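Local coordinates for protein cell Inhibiting Factor (CifBp) (Burkholderia pseudomallei, PDB 3GQM) that deamidates a glutamine side chain of host NEDD8 to glutamate, which shuts down cullin-RING ubiquitin ligases and blocks the host cell cycle, at residues S49-W54 with F97-P102; D56-L61 with P121-S126; V152-L157 with N210-K215; I177-L182 with E193-R198. One frame throughout, in Å; residues are numbered along the deposited sequence.

Interaction 1: residues S49-W54 with F97-P102; sequences SNRVMW and FALMTP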
loop_
_atom_site.group_PDB
_atom_site.type_symbol
_atom_site.label_atom_id
_atom_site.label_comp_id
_atom_site.label_asym_id
_atom_site.label_seq_id
_atom_site.Cartn_x
_atom_site.Cartn_y
_atom_site.Cartn_z
ATOM N N SER A 49 -15.244 6.192 -7.350
ATOM C CA SER A 49 -13.781 6.031 -7.265
ATOM C C SER A 49 -13.391 5.241 -5.996
ATOM O O SER A 49 -12.671 4.242 -6.084
ATOM C CB SER A 49 -13.085 7.403 -7.285
ATOM O OG SER A 49 -13.158 7.943 -8.591
ATOM N N ASN A 50 -13.900 5.688 -4.848
ATOM C CA ASN A 50 -13.624 5.042 -3.561
ATOM C C ASN A 50 -13.913 3.523 -3.568
ATOM O O ASN A 50 -13.056 2.718 -3.205
ATOM C CB ASN A 50 -14.351 5.768 -2.426
ATOM C CG ASN A 50 -13.908 5.311 -1.049
ATOM O OD1 ASN A 50 -14.338 4.268 -0.572
ATOM N ND2 ASN A 50 -13.086 6.109 -0.377
ATOM N N ARG A 51 -15.113 3.136 -3.978
ATOM C CA ARG A 51 -15.521 1.704 -4.018
ATOM C C ARG A 51 -14.742 0.850 -5.016
ATOM O O ARG A 51 -14.446 -0.330 -4.761
ATOM C CB ARG A 51 -17.016 1.596 -4.336
ATOM C CG ARG A 51 -17.883 2.216 -3.269
ATOM C CD ARG A 51 -19.176 1.441 -3.098
ATOM N NE ARG A 51 -20.266 2.347 -2.745
ATOM C CZ ARG A 51 -20.467 2.861 -1.535
ATOM N NH1 ARG A 51 -19.655 2.543 -0.525
ATOM N NH2 ARG A 51 -21.485 3.693 -1.335
ATOM N N VAL A 52 -14.433 1.430 -6.166
ATOM C CA VAL A 52 -13.603 0.743 -7.148
ATOM C C VAL A 52 -12.143 0.573 -6.643
ATOM O O VAL A 52 -11.543 -0.472 -6.822
ATOM C CB VAL A 52 -13.700 1.426 -8.544
ATOM C CG1 VAL A 52 -12.574 0.993 -9.455
ATOM C CG2 VAL A 52 -15.088 1.095 -9.206
ATOM N N MET A 53 -11.614 1.580 -5.973
ATOM C CA MET A 53 -10.227 1.540 -5.432
ATOM C C MET A 53 -10.108 0.519 -4.269
ATOM O O MET A 53 -9.254 -0.368 -4.314
ATOM C CB MET A 53 -9.795 2.944 -4.974
ATOM C CG MET A 53 -8.297 3.167 -4.869
ATOM S SD MET A 53 -7.436 2.644 -6.388
ATOM C CE MET A 53 -6.140 1.662 -5.649
ATOM N N TRP A 54 -10.995 0.630 -3.284
ATOM C CA TRP A 54 -10.888 -0.115 -2.040
ATOM C C TRP A 54 -11.930 -1.241 -2.009
ATOM O O TRP A 54 -13.029 -1.098 -1.495
ATOM C CB TRP A 54 -11.021 0.822 -0.834
ATOM C CG TRP A 54 -10.149 2.098 -0.906
ATOM C CD1 TRP A 54 -10.557 3.392 -0.674
ATOM C CD2 TRP A 54 -8.740 2.178 -1.238
ATOM N NE1 TRP A 54 -9.503 4.258 -0.825
ATOM C CE2 TRP A 54 -8.372 3.546 -1.163
ATOM C CE3 TRP A 54 -7.766 1.231 -1.583
ATOM C CZ2 TRP A 54 -7.069 3.991 -1.440
ATOM C CZ3 TRP A 54 -6.470 1.663 -1.822
ATOM C CH2 TRP A 54 -6.130 3.028 -1.734
ATOM N N PHE A 97 -22.384 1.740 3.778
ATOM C CA PHE A 97 -22.324 2.610 2.580
ATOM C C PHE A 97 -21.294 3.721 2.639
ATOM O O PHE A 97 -21.085 4.419 1.653
ATOM C CB PHE A 97 -23.695 3.185 2.187
ATOM C CG PHE A 97 -24.698 2.130 1.816
ATOM C CD1 PHE A 97 -24.681 1.544 0.559
ATOM C CD2 PHE A 97 -25.646 1.713 2.745
ATOM C CE1 PHE A 97 -25.598 0.550 0.216
ATOM C CE2 PHE A 97 -26.567 0.731 2.411
ATOM C CZ PHE A 97 -26.538 0.147 1.133
ATOM N N ALA A 98 -20.649 3.878 3.778
ATOM C CA ALA A 98 -19.712 4.987 3.964
ATOM C C ALA A 98 -18.468 4.781 3.125
ATOM O O ALA A 98 -18.138 3.677 2.730
ATOM C CB ALA A 98 -19.343 5.168 5.436
ATOM N N LEU A 99 -17.790 5.863 2.813
ATOM C CA LEU A 99 -16.609 5.730 1.989
ATOM C C LEU A 99 -15.493 5.325 2.922
ATOM O O LEU A 99 -15.514 5.621 4.118
ATOM C CB LEU A 99 -16.299 7.015 1.234
ATOM C CG LEU A 99 -17.357 7.501 0.228
ATOM C CD1 LEU A 99 -16.631 8.277 -0.841
ATOM C CD2 LEU A 99 -18.109 6.326 -0.377
ATOM N N MET A 100 -14.538 4.589 2.400
ATOM C CA MET A 100 -13.560 4.078 3.310
ATOM C C MET A 100 -12.174 4.676 3.122
ATOM O O MET A 100 -11.840 5.126 2.043
ATOM C CB MET A 100 -13.563 2.566 3.272
ATOM C CG MET A 100 -13.102 1.937 2.000
ATOM S SD MET A 100 -13.316 0.153 2.242
ATOM C CE MET A 100 -12.668 -0.078 3.919
ATOM N N THR A 101 -11.414 4.733 4.211
ATOM C CA THR A 101 -9.972 4.874 4.110
ATOM C C THR A 101 -9.393 3.522 4.572
ATOM O O THR A 101 -9.717 3.029 5.629
ATOM C CB THR A 101 -9.432 6.152 4.833
ATOM O OG1 THR A 101 -8.140 6.508 4.304
ATOM C CG2 THR A 101 -9.431 5.998 6.346
ATOM N N PRO A 102 -8.590 2.893 3.722
ATOM C CA PRO A 102 -8.245 1.476 3.846
ATOM C C PRO A 102 -7.145 1.162 4.899
ATOM O O PRO A 102 -6.203 1.934 5.033
ATOM C CB PRO A 102 -7.702 1.170 2.438
ATOM C CG PRO A 102 -7.078 2.449 2.038
ATOM C CD PRO A 102 -8.067 3.471 2.471
#
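The Asn50 side-chain amide pairs with both N and O of Met100. Asn50 OD1 accepts from Met100 N at 3.0 Å, along a nearly straight N-H (172°), with the donor above the carbonyl plane. Asn50 ND2 gives to Met100 O at 2.9 Å, in the carbonyl plane and on a lone pair. This fixes the rotation of the amide, whose ND2 also bonds Leu44 O. CG stands anti to the backbone N (chi1 -169°), which sends the group straight across. Arg51 is bent at chi2 and chi3, and its guanidinium grips Phe97 O end-on, NH1 at 3.2 Å and NH2 at 3.1 Å. Both bonds lie in the guanidinium plane. NH2 is also salt-bridged to Glu47 OE2. Packing follows. Leu99 CD1 touches Asn50 CB at 3.7 Å. Pro102 CG sits 3.5 Å from the centroid of the Trp54 six-membered ring, 8° off the normal, as a CH-pi contact. Met53 CG covers the opposite face. Trp54 NE1 is buried without a partner. The arrangement is an extended loop held by side chains at the end of helix 47-53, and it leads into helix 104-116, which begins at the probable catalytic Cys104.

Interaction 2: residues D56-L61 with P121-S126; sequences DRYDTL and PIDPTS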
loop_
_atom_site.group_PDB
_atom_site.type_symbol
_atom_site.label_atom_id
_atom_site.label_comp_id
_atom_site.label_asym_id
_atom_site.label_seq_id
_atom_site.Cartn_x
_atom_site.Cartn_y
_atom_site.Cartn_z
ATOM N N ASP A 56 -12.080 -5.707 -1.894
ATOM C CA ASP A 56 -11.192 -6.838 -1.603
ATOM C C ASP A 56 -11.324 -8.024 -2.551
ATOM O O ASP A 56 -10.885 -9.117 -2.212
ATOM C CB ASP A 56 -11.347 -7.304 -0.156
ATOM C CG ASP A 56 -12.769 -7.751 0.157
ATOM O OD1 ASP A 56 -13.036 -7.995 1.341
ATOM O OD2 ASP A 56 -13.624 -7.842 -0.765
ATOM N N ARG A 57 -11.904 -7.829 -3.731
ATOM C CA ARG A 57 -11.877 -8.921 -4.729
ATOM C C ARG A 57 -10.607 -8.760 -5.536
ATOM O O ARG A 57 -10.432 -7.742 -6.204
ATOM C CB ARG A 57 -13.104 -8.869 -5.652
ATOM N N TYR A 58 -9.723 -9.744 -5.500
ATOM C CA TYR A 58 -8.388 -9.564 -6.098
ATOM C C TYR A 58 -8.085 -10.479 -7.275
ATOM O O TYR A 58 -6.992 -10.417 -7.846
ATOM C CB TYR A 58 -7.292 -9.746 -5.060
ATOM C CG TYR A 58 -7.351 -8.858 -3.851
ATOM C CD1 TYR A 58 -7.319 -7.465 -3.961
ATOM C CD2 TYR A 58 -7.388 -9.416 -2.574
ATOM C CE1 TYR A 58 -7.349 -6.675 -2.835
ATOM C CE2 TYR A 58 -7.417 -8.646 -1.468
ATOM C CZ TYR A 58 -7.401 -7.266 -1.593
ATOM O OH TYR A 58 -7.413 -6.515 -0.428
ATOM N N ASP A 59 -9.041 -11.346 -7.612
ATOM C CA ASP A 59 -8.885 -12.321 -8.679
ATOM C C ASP A 59 -9.394 -11.766 -9.982
ATOM O O ASP A 59 -9.167 -12.380 -10.990
ATOM C CB ASP A 59 -9.628 -13.640 -8.356
ATOM C CG ASP A 59 -11.092 -13.418 -8.031
ATOM O OD1 ASP A 59 -11.384 -12.886 -6.930
ATOM O OD2 ASP A 59 -11.946 -13.780 -8.858
ATOM N N THR A 60 -10.084 -10.622 -9.921
ATOM C CA THR A 60 -10.616 -9.800 -11.024
ATOM C C THR A 60 -9.812 -8.474 -11.186
ATOM O O THR A 60 -9.249 -7.963 -10.213
ATOM C CB THR A 60 -12.046 -9.427 -10.690
ATOM O OG1 THR A 60 -12.899 -10.498 -11.117
ATOM C CG2 THR A 60 -12.533 -8.121 -11.387
ATOM N N LEU A 61 -9.776 -7.933 -12.401
ATOM C CA LEU A 61 -9.016 -6.711 -12.698
ATOM C C LEU A 61 -9.596 -5.625 -11.865
ATOM O O LEU A 61 -10.839 -5.493 -11.825
ATOM C CB LEU A 61 -9.163 -6.281 -14.163
ATOM C CG LEU A 61 -8.235 -6.890 -15.226
ATOM C CD1 LEU A 61 -8.649 -6.316 -16.554
ATOM C CD2 LEU A 61 -6.708 -6.627 -14.957
ATOM N N PRO A 121 -5.610 -10.045 -14.764
ATOM C CA PRO A 121 -5.772 -9.812 -13.316
ATOM C C PRO A 121 -4.590 -10.353 -12.515
ATOM O O PRO A 121 -4.003 -11.370 -12.890
ATOM C CB PRO A 121 -7.051 -10.572 -12.974
ATOM C CG PRO A 121 -7.794 -10.652 -14.316
ATOM C CD PRO A 121 -6.701 -10.877 -15.310
ATOM N N ILE A 122 -4.201 -9.643 -11.464
ATOM C CA ILE A 122 -3.132 -10.105 -10.577
ATOM C C ILE A 122 -3.673 -10.083 -9.141
ATOM O O ILE A 122 -4.299 -9.115 -8.701
ATOM C CB ILE A 122 -1.849 -9.219 -10.645
ATOM C CG1 ILE A 122 -1.286 -9.143 -12.074
ATOM C CG2 ILE A 122 -0.725 -9.775 -9.734
ATOM C CD1 ILE A 122 -0.415 -7.884 -12.306
ATOM N N ASP A 123 -3.461 -11.179 -8.444
ATOM C CA ASP A 123 -3.934 -11.323 -7.097
ATOM C C ASP A 123 -2.694 -11.273 -6.265
ATOM O O ASP A 123 -1.941 -12.240 -6.244
ATOM C CB ASP A 123 -4.625 -12.671 -6.927
ATOM C CG ASP A 123 -5.252 -12.822 -5.566
ATOM O OD1 ASP A 123 -5.011 -11.973 -4.640
ATOM O OD2 ASP A 123 -6.013 -13.782 -5.464
ATOM N N PRO A 124 -2.432 -10.100 -5.651
ATOM C CA PRO A 124 -1.248 -9.925 -4.846
ATOM C C PRO A 124 -1.293 -10.832 -3.640
ATOM O O PRO A 124 -0.264 -11.033 -3.048
ATOM C CB PRO A 124 -1.336 -8.466 -4.399
ATOM C CG PRO A 124 -2.779 -8.096 -4.578
ATOM C CD PRO A 124 -3.324 -8.918 -5.630
ATOM N N THR A 125 -2.456 -11.370 -3.255
ATOM C CA THR A 125 -2.457 -12.307 -2.101
ATOM C C THR A 125 -1.917 -13.698 -2.462
ATOM O O THR A 125 -1.563 -14.471 -1.568
ATOM C CB THR A 125 -3.837 -12.436 -1.397
ATOM O OG1 THR A 125 -4.780 -13.016 -2.304
ATOM C CG2 THR A 125 -4.335 -11.094 -0.975
ATOM N N SER A 126 -1.812 -13.993 -3.769
ATOM C CA SER A 126 -1.383 -15.323 -4.222
ATOM C C SER A 126 -0.032 -15.377 -4.935
ATOM O O SER A 126 0.513 -16.479 -5.155
ATOM C CB SER A 126 -2.454 -15.961 -5.112
ATOM O OG SER A 126 -2.709 -15.153 -6.240
#
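Two surface loops meet here, and an Asx turn at Asp123 shapes one of them. Residues 56-61 link helix 47-53 to helix 67-80, and residues 121-126 follow helix 104-116. No hydrogen bond joins the two segments directly. Tyr58 O and Ile122 O lie 3.1 Å apart, and both are acceptors. Lys113 NZ of helix 104-116 bonds to both, and to Thr60 O as well, so one ammonium group probably offsets the repulsion between these carbonyls. Asp123 CA makes a further C-H...O contact with Tyr58 O, at 3.3 Å.

In the Asx turn, Asp123 CG stands anti to the backbone N (chi1 -175°). Asp123 OD1 accepts from Thr125 N at 3.0 Å and from Thr125 OG1 at 2.6 Å, both from above the carboxylate plane. Asp123 OD1 also touches Tyr58 CB at 3.2 Å. The carboxylate and the Tyr58 ring are turned 38° apart. Tyr58 runs across Thr125 at about a right angle, and its CD2 meets the CG2 methyl. Its OH makes a weak hydrogen bond to Asn109 ND2. Asp56 O lies over one ring face, offset toward the rim. At the far end Pro121 lies against Asp59 and Leu61. Pro121 CB touches Asp59 O at 3.4 Å, and Pro121 CG rests on Leu61 CG at 3.9 Å.

Interaction 3: residues V152-L157 with N210-K215; sequences VNDGRL and NQLLSK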
loop_
_atom_site.group_PDB
_atom_site.type_symbol
_atom_site.label_atom_id
_atom_site.label_comp_id
_atom_site.label_asym_id
_atom_site.label_seq_id
_atom_site.Cartn_x
_atom_site.Cartn_y
_atom_site.Cartn_z
ATOM N N VAL A 152 5.324 -5.664 0.619
ATOM C CA VAL A 152 5.994 -6.177 1.790
ATOM C C VAL A 152 4.990 -6.576 2.820
ATOM O O VAL A 152 4.093 -5.790 3.215
ATOM C CB VAL A 152 6.992 -5.106 2.400
ATOM C CG1 VAL A 152 7.743 -5.661 3.648
ATOM C CG2 VAL A 152 7.962 -4.684 1.363
ATOM N N ASN A 153 5.175 -7.801 3.278
ATOM C CA ASN A 153 4.423 -8.333 4.365
ATOM C C ASN A 153 5.350 -8.509 5.596
ATOM O O ASN A 153 6.062 -9.498 5.743
ATOM C CB ASN A 153 3.712 -9.635 3.922
ATOM C CG ASN A 153 2.723 -10.123 4.963
ATOM O OD1 ASN A 153 2.877 -9.848 6.142
ATOM N ND2 ASN A 153 1.716 -10.853 4.532
ATOM N N ASP A 154 5.331 -7.507 6.467
ATOM C CA ASP A 154 6.242 -7.433 7.594
ATOM C C ASP A 154 5.652 -7.923 8.900
ATOM O O ASP A 154 4.961 -7.145 9.585
ATOM C CB ASP A 154 6.728 -5.973 7.770
ATOM C CG ASP A 154 7.978 -5.884 8.664
ATOM O OD1 ASP A 154 7.974 -6.525 9.772
ATOM O OD2 ASP A 154 8.958 -5.208 8.232
ATOM N N GLY A 155 5.929 -9.200 9.256
ATOM C CA GLY A 155 5.491 -9.814 10.553
ATOM C C GLY A 155 6.036 -9.197 11.863
ATOM O O GLY A 155 5.456 -9.364 12.952
ATOM N N ARG A 156 7.132 -8.448 11.783
ATOM C CA ARG A 156 7.740 -7.908 12.994
ATOM C C ARG A 156 6.868 -6.750 13.364
ATOM O O ARG A 156 6.459 -6.541 14.522
ATOM C CB ARG A 156 9.198 -7.449 12.703
ATOM C CG ARG A 156 10.200 -8.616 12.545
ATOM C CD ARG A 156 10.534 -8.963 11.094
ATOM N NE ARG A 156 10.550 -7.736 10.296
ATOM C CZ ARG A 156 11.626 -7.162 9.770
ATOM N NH1 ARG A 156 12.819 -7.720 9.890
ATOM N NH2 ARG A 156 11.483 -6.032 9.071
ATOM N N LEU A 157 6.529 -6.008 12.321
ATOM C CA LEU A 157 5.691 -4.826 12.432
ATOM C C LEU A 157 4.226 -5.193 12.435
ATOM O O LEU A 157 3.404 -4.453 12.940
ATOM C CB LEU A 157 6.009 -3.888 11.244
ATOM C CG LEU A 157 7.243 -2.963 11.297
ATOM C CD1 LEU A 157 8.550 -3.635 11.691
ATOM C CD2 LEU A 157 7.487 -2.286 9.961
ATOM N N ASN A 210 17.233 -1.709 3.321
ATOM C CA ASN A 210 17.922 -2.984 3.450
ATOM C C ASN A 210 18.097 -3.412 4.912
ATOM O O ASN A 210 17.897 -4.589 5.252
ATOM C CB ASN A 210 19.259 -2.988 2.758
ATOM C CG ASN A 210 19.838 -4.377 2.728
ATOM O OD1 ASN A 210 19.166 -5.325 2.257
ATOM N ND2 ASN A 210 21.036 -4.549 3.314
ATOM N N GLN A 211 18.412 -2.447 5.774
ATOM C CA GLN A 211 18.556 -2.693 7.218
ATOM C C GLN A 211 17.231 -3.021 7.887
ATOM O O GLN A 211 17.148 -3.980 8.695
ATOM C CB GLN A 211 19.180 -1.467 7.927
ATOM C CG GLN A 211 20.669 -1.345 7.709
ATOM C CD GLN A 211 21.198 0.090 7.914
ATOM O OE1 GLN A 211 21.865 0.644 7.044
ATOM N NE2 GLN A 211 20.906 0.682 9.064
ATOM N N LEU A 212 16.199 -2.224 7.588
ATOM C CA LEU A 212 14.860 -2.478 8.093
ATOM C C LEU A 212 14.413 -3.882 7.754
ATOM O O LEU A 212 13.837 -4.580 8.583
ATOM C CB LEU A 212 13.821 -1.459 7.544
ATOM C CG LEU A 212 12.343 -1.790 7.772
ATOM C CD1 LEU A 212 12.047 -2.186 9.263
ATOM C CD2 LEU A 212 11.397 -0.609 7.342
ATOM N N LEU A 213 14.651 -4.282 6.524
ATOM C CA LEU A 213 14.065 -5.484 5.999
ATOM C C LEU A 213 14.948 -6.695 6.321
ATOM O O LEU A 213 14.697 -7.760 5.857
ATOM C CB LEU A 213 13.795 -5.335 4.473
ATOM C CG LEU A 213 12.369 -4.909 3.938
ATOM C CD1 LEU A 213 11.586 -4.084 4.855
ATOM C CD2 LEU A 213 12.357 -4.244 2.531
ATOM N N SER A 214 15.959 -6.579 7.154
ATOM C CA SER A 214 16.813 -7.751 7.312
ATOM C C SER A 214 16.340 -8.572 8.490
ATOM O O SER A 214 15.584 -8.097 9.355
ATOM C CB SER A 214 18.266 -7.340 7.516
ATOM O OG SER A 214 18.358 -6.504 8.641
ATOM N N LYS A 215 16.817 -9.807 8.540
ATOM C CA LYS A 215 16.591 -10.625 9.719
ATOM C C LYS A 215 17.155 -9.942 10.958
ATOM O O LYS A 215 16.538 -9.932 11.998
ATOM C CB LYS A 215 17.258 -11.991 9.540
ATOM C CG LYS A 215 16.388 -12.938 8.805
#
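The tight part of this contact is polar and centres on Arg156, just beyond strand 147-154. Its chain is bent at chi2 (100°) and chi3 (35°), which folds the guanidinium back onto Asp154. The two groups pair side-on. Arg156 NE meets Asp154 OD1 at 2.9 Å, in the guanidinium plane, and Arg156 NH2 meets the syn lone pair of Asp154 OD2 at 2.8 Å. OD1 also accepts from Arg156 N, an Asx turn, and from Leu157 N, an Asx motif, so three donors converge on it. Braced in this way, the guanidinium reaches the end of helix 206-212. Arg156 NH2 gives to Leu212 O at 2.8 Å, with the donor above the carbonyl plane. Arg156 NH1 lies as close to Ser214 O, but its N-H is bent to 126° and the bond is weak.

The apolar part is looser. Leu213 CD1 is 4.3 Å from Val152 CG1, and the CD1 atoms of Leu157 and Leu212 are 4.5 Å apart. Leu253 of strand 253-260 touches Val152, Asp154, Arg156 and Leu213. On the outer side Ser214 turns away, and its OG bonds back to Gln211 O. Lys215 continues to the exposed surface.

A buried positive charge is thus matched by Asp154, which is consistent with both staying ionised. NH2 and, weakly, NH1 also meet carbonyls at and just past the helix end, where the helix dipole should favour a positive group.

Interaction 4: residues I177-L182 with E193-R198; sequences IIQSDL and EDWISR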
loop_
_atom_site.group_PDB
_atom_site.type_symbol
_atom_site.label_atom_id
_atom_site.label_comp_id
_atom_site.label_asym_id
_atom_site.label_seq_id
_atom_site.Cartn_x
_atom_site.Cartn_y
_atom_site.Cartn_z
ATOM N N ILE A 177 7.827 5.037 -0.556
ATOM C CA ILE A 177 6.897 4.238 0.232
ATOM C C ILE A 177 5.455 4.602 -0.097
ATOM O O ILE A 177 5.107 5.777 -0.189
ATOM C CB ILE A 177 7.124 4.408 1.791
ATOM C CG1 ILE A 177 8.603 4.098 2.145
ATOM C CG2 ILE A 177 6.046 3.533 2.667
ATOM C CD1 ILE A 177 8.934 2.611 1.937
ATOM N N ILE A 178 4.616 3.586 -0.244
ATOM C CA ILE A 178 3.168 3.778 -0.251
ATOM C C ILE A 178 2.567 2.877 0.850
ATOM O O ILE A 178 2.865 1.694 0.899
ATOM C CB ILE A 178 2.582 3.429 -1.634
ATOM C CG1 ILE A 178 3.337 4.189 -2.735
ATOM C CG2 ILE A 178 1.044 3.726 -1.714
ATOM C CD1 ILE A 178 2.826 3.912 -4.177
ATOM N N GLN A 179 1.770 3.438 1.755
ATOM C CA GLN A 179 1.174 2.636 2.843
ATOM C C GLN A 179 -0.029 3.355 3.406
ATOM O O GLN A 179 -0.224 4.575 3.164
ATOM C CB GLN A 179 2.205 2.479 3.981
ATOM C CG GLN A 179 2.408 3.846 4.737
ATOM C CD GLN A 179 3.331 3.710 5.972
ATOM O OE1 GLN A 179 3.397 2.640 6.616
ATOM N NE2 GLN A 179 4.047 4.800 6.300
ATOM N N SER A 180 -0.837 2.622 4.176
ATOM C CA SER A 180 -1.727 3.260 5.148
ATOM C C SER A 180 -1.494 2.438 6.415
ATOM O O SER A 180 -0.938 1.369 6.306
ATOM C CB SER A 180 -3.188 3.105 4.723
ATOM O OG SER A 180 -3.512 1.717 4.644
ATOM N N ASP A 181 -1.954 2.916 7.579
ATOM C CA ASP A 181 -1.808 2.176 8.873
ATOM C C ASP A 181 -2.914 2.677 9.823
ATOM O O ASP A 181 -3.054 3.868 10.045
ATOM C CB ASP A 181 -0.411 2.495 9.460
ATOM C CG ASP A 181 0.090 1.494 10.538
ATOM O OD1 ASP A 181 -0.683 0.986 11.392
ATOM O OD2 ASP A 181 1.334 1.267 10.542
ATOM N N LEU A 182 -3.727 1.771 10.343
ATOM C CA LEU A 182 -4.754 2.129 11.323
ATOM C C LEU A 182 -4.182 2.336 12.706
ATOM O O LEU A 182 -4.896 2.718 13.642
ATOM C CB LEU A 182 -5.778 0.991 11.433
ATOM C CG LEU A 182 -7.108 1.483 10.931
ATOM C CD1 LEU A 182 -7.015 1.770 9.419
ATOM C CD2 LEU A 182 -8.168 0.430 11.311
ATOM N N GLU A 193 -4.059 8.752 2.075
ATOM C CA GLU A 193 -4.115 10.110 1.477
ATOM C C GLU A 193 -3.087 11.046 2.095
ATOM O O GLU A 193 -2.456 11.790 1.370
ATOM C CB GLU A 193 -5.505 10.740 1.600
ATOM C CG GLU A 193 -6.601 9.891 0.920
ATOM C CD GLU A 193 -7.349 8.985 1.883
ATOM O OE1 GLU A 193 -6.755 8.426 2.835
ATOM O OE2 GLU A 193 -8.567 8.821 1.656
ATOM N N ASP A 194 -2.960 11.023 3.430
ATOM C CA ASP A 194 -2.024 11.881 4.141
ATOM C C ASP A 194 -0.617 11.425 3.832
ATOM O O ASP A 194 0.260 12.243 3.553
ATOM C CB ASP A 194 -2.304 11.866 5.668
ATOM C CG ASP A 194 -3.627 12.556 6.023
ATOM O OD1 ASP A 194 -3.993 13.530 5.321
ATOM O OD2 ASP A 194 -4.334 12.141 6.957
ATOM N N TRP A 195 -0.390 10.114 3.876
ATOM C CA TRP A 195 0.944 9.591 3.577
ATOM C C TRP A 195 1.415 10.051 2.201
ATOM O O TRP A 195 2.545 10.582 2.039
ATOM C CB TRP A 195 1.022 8.060 3.650
ATOM C CG TRP A 195 2.433 7.615 3.339
ATOM C CD1 TRP A 195 2.923 7.192 2.116
ATOM C CD2 TRP A 195 3.553 7.678 4.215
ATOM N NE1 TRP A 195 4.279 6.949 2.201
ATOM C CE2 TRP A 195 4.685 7.221 3.490
ATOM C CE3 TRP A 195 3.720 8.082 5.556
ATOM C CZ2 TRP A 195 5.955 7.153 4.064
ATOM C CZ3 TRP A 195 4.972 7.984 6.132
ATOM C CH2 TRP A 195 6.078 7.527 5.390
ATOM N N ILE A 196 0.560 9.839 1.205
ATOM C CA ILE A 196 0.911 10.223 -0.161
ATOM C C ILE A 196 1.101 11.743 -0.242
ATOM O O ILE A 196 2.065 12.220 -0.802
ATOM C CB ILE A 196 -0.119 9.675 -1.181
ATOM C CG1 ILE A 196 0.089 8.157 -1.312
ATOM C CG2 ILE A 196 0.012 10.447 -2.551
ATOM C CD1 ILE A 196 -0.972 7.444 -2.131
ATOM N N SER A 197 0.236 12.513 0.383
ATOM C CA SER A 197 0.394 13.962 0.305
ATOM C C SER A 197 1.693 14.522 0.969
ATOM O O SER A 197 2.331 15.429 0.443
ATOM C CB SER A 197 -0.817 14.617 0.895
ATOM O OG SER A 197 -0.749 16.004 0.610
ATOM N N ARG A 198 2.095 13.961 2.104
ATOM C CA ARG A 198 3.309 14.442 2.765
ATOM C C ARG A 198 4.582 13.761 2.312
ATOM O O ARG A 198 5.608 14.421 2.191
ATOM C CB ARG A 198 3.209 14.302 4.281
ATOM C CG ARG A 198 2.358 15.349 4.934
ATOM C CD ARG A 198 3.181 16.030 6.010
ATOM N NE ARG A 198 2.400 17.105 6.575
ATOM C CZ ARG A 198 1.567 16.972 7.606
ATOM N NH1 ARG A 198 1.427 15.802 8.229
ATOM N NH2 ARG A 198 0.881 18.032 8.018
#
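Strand 176-178, at one edge of the antiparallel sheet, meets helix 192-199 and runs on into Gln179, a probable active-site residue of this papain-like fold. The hydrogen bond across the contact comes from the Trp195 indole. Trp195 NE1 gives to Ile177 O at 2.8 Å (151°), in the ring plane but well above the carbonyl plane. Trp195 CG is anti to the backbone N, and this carries the ring across to the strand.

Apolar contacts flank the bond. Ile177 CB lies 3.8 Å from Trp195 CZ2. Ile178 points away, yet its CG2 still meets Ile196 CD1 at 4.2 Å. Ile196 also packs on Leu37 and Met41 of helix 29-42.

One face of the indole is met by Gln179. Its CG takes the crowded position between N and carbonyl carbon (chi1 71°), and the chain then runs extended over the indole. Gln179 CG makes a CH-pi contact with the Trp195 five-membered ring, 4.0 Å from its centroid. OE1 bonds NE2 of His159, also a probable active-site residue, and Gln179 NE2 bonds Leu233 O. The indole probably helps hold the amide for His159. The amide stands almost perpendicular to the ring (89°), with Gln179 NE2 3.3 Å from Trp195 CZ3.

How the interactions relate
Interactions 3 and 4 are buried and reach the same sheet, from helices 206-212 and 192-199, which follow each other in the chain. Interaction 3 rests on a salt-bridged arginine, whereas interaction 4 relies on an indole and an amide. Interaction 1 is partly buried and combines side-chain to backbone bonds with ring packing. Interaction 2, at the surface, relies on a shared lysine instead. Interactions 1 and 2 adjoin in sequence, and their segments alternate along the chain. Interactions 1 and 4 touch: Pro102 O lies 2.7 Å from Ser180 OG, a probable hydrogen bond. This places the Pro102 end of interaction 1 near the probable active site. Interaction 3 lies across the molecule from interaction 1, their centres about 28 Å apart.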